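Local coordinates for protein probable FAD-dependent oxidoreductase PA4991 (Pseudomonas aeruginosa PAO1, PDB 5EZ7) that probably works as an FAD-dependent oxidoreductase of the DAO family, holding one FAD per subunit, although its physiological substrate is still unknown, at residues Asn324-Arg327 with Ala331-Ala334. Sequence-based numbering, arbitrary orientation.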
loop_
_atom_site.group_PDB
_atom_site.type_symbol
_atom_site.label_atom_id
_atom_site.label_comp_id
_atom_site.label_asym_id
_atom_site.label_seq_id
_atom_site.Cartn_x
_atom_site.Cartn_y
_atom_site.Cartn_z
ATOM N N ASN A 324 14.789 -3.663 15.307
ATOM C CA ASN A 324 15.674 -3.599 14.117
ATOM C C ASN A 324 16.410 -2.266 13.906
ATOM O O ASN A 324 15.980 -1.229 14.377
ATOM C CB ASN A 324 14.876 -3.852 12.816
ATOM C CG ASN A 324 14.142 -5.154 12.841
ATOM O OD1 ASN A 324 14.756 -6.204 12.827
ATOM N ND2 ASN A 324 12.836 -5.104 12.939
ATOM N N LEU A 325 17.480 -2.305 13.109
ATOM C CA LEU A 325 18.183 -1.096 12.663
ATOM C C LEU A 325 17.381 -0.355 11.576
ATOM O O LEU A 325 17.487 -0.692 10.419
ATOM C CB LEU A 325 19.602 -1.469 12.195
ATOM C CG LEU A 325 20.625 -0.370 11.897
ATOM C CD1 LEU A 325 20.660 0.661 13.000
ATOM C CD2 LEU A 325 22.026 -0.946 11.724
ATOM N N LEU A 326 16.577 0.633 11.977
ATOM C CA LEU A 326 15.675 1.401 11.092
ATOM C C LEU A 326 16.133 2.823 10.886
ATOM O O LEU A 326 16.720 3.418 11.779
ATOM C CB LEU A 326 14.282 1.606 11.726
ATOM C CG LEU A 326 13.158 0.592 11.653
ATOM C CD1 LEU A 326 13.497 -0.562 12.543
ATOM C CD2 LEU A 326 11.845 1.206 12.127
ATOM N N ARG A 327 15.769 3.382 9.734
ATOM C CA ARG A 327 15.660 4.825 9.527
ATOM C C ARG A 327 14.169 5.128 9.365
ATOM O O ARG A 327 13.525 4.551 8.488
ATOM C CB ARG A 327 16.418 5.224 8.264
ATOM C CG ARG A 327 17.919 5.229 8.442
ATOM C CD ARG A 327 18.614 5.696 7.192
ATOM N NE ARG A 327 20.016 5.980 7.482
ATOM C CZ ARG A 327 20.843 6.681 6.699
ATOM N NH1 ARG A 327 20.433 7.175 5.528
ATOM N NH2 ARG A 327 22.104 6.881 7.085
ATOM N N ALA A 331 11.704 2.916 3.693
ATOM C CA ALA A 331 11.387 1.517 3.607
ATOM C C ALA A 331 12.417 0.800 4.456
ATOM O O ALA A 331 13.468 1.355 4.739
ATOM C CB ALA A 331 11.477 1.046 2.160
ATOM N N PHE A 332 12.087 -0.405 4.899
ATOM C CA PHE A 332 13.028 -1.267 5.632
ATOM C C PHE A 332 13.375 -2.536 4.796
ATOM O O PHE A 332 12.480 -3.218 4.241
ATOM C CB PHE A 332 12.423 -1.649 6.993
ATOM C CG PHE A 332 13.242 -2.649 7.759
ATOM C CD1 PHE A 332 13.112 -4.014 7.523
ATOM C CD2 PHE A 332 14.205 -2.225 8.675
ATOM C CE1 PHE A 332 13.904 -4.908 8.216
ATOM C CE2 PHE A 332 15.017 -3.135 9.341
ATOM C CZ PHE A 332 14.852 -4.471 9.127
ATOM N N LEU A 333 14.658 -2.855 4.734
ATOM C CA LEU A 333 15.126 -4.077 4.110
ATOM C C LEU A 333 16.218 -4.720 4.921
ATOM O O LEU A 333 17.073 -4.035 5.437
ATOM C CB LEU A 333 15.662 -3.776 2.724
ATOM C CG LEU A 333 16.059 -4.962 1.829
ATOM C CD1 LEU A 333 14.939 -5.924 1.574
ATOM C CD2 LEU A 333 16.529 -4.408 0.505
ATOM N N ALA A 334 16.176 -6.044 5.003
ATOM C CA ALA A 334 17.223 -6.847 5.584
ATOM C C ALA A 334 17.552 -8.050 4.689
ATOM O O ALA A 334 16.759 -8.428 3.814
ATOM C CB ALA A 334 16.762 -7.340 6.921
#
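Phe332 meets Asn324, Leu325 and Leu326 with its ring, and no hydrogen bond links the segments 324-327 and 331-334. Ala331 leads into the strand with its methyl turned away from the loop, while its N-H bonds to the carboxylate of Asp352. At Phe332 the direction reverses. Phe332 CG lies anti to the backbone N (chi1 174°), which sends the ring out toward the loop. Strand 332-336 is an edge strand of the Rossmann-like FAD-binding sheet, pairing antiparallel with 339-343, and its Phe332 ring packs against the loop that follows strand 309-320 of the other large sheet, with the Phe332 side chain about 10 Å from the FAD. Asn324 comes in obliquely at CE2 and CZ of the ring: Asn324 CB is 3.6 Å from Phe332 CE2, and Asn324 CG stands 3.8 Å from Phe332 CZ. The two side chains cross at about a right angle, with amide and ring planes 46° apart. Asn324 touches mainly through CB and the amide carbon, while its ND2 bonds to the carbonyls of Ala321 and Ala223. The carbonyl of Leu325 comes to the ring edge, near the ring plane, with Leu325 O 3.6 Å from Phe332 CE2. Leu326 adds a looser apolar touch, Leu326 CG to Phe332 CD2 at 4.2 Å. Leu333 touches Arg356 and Val357 of helix 350-364, and Ala334 rests on Pro222, which also touches Phe332.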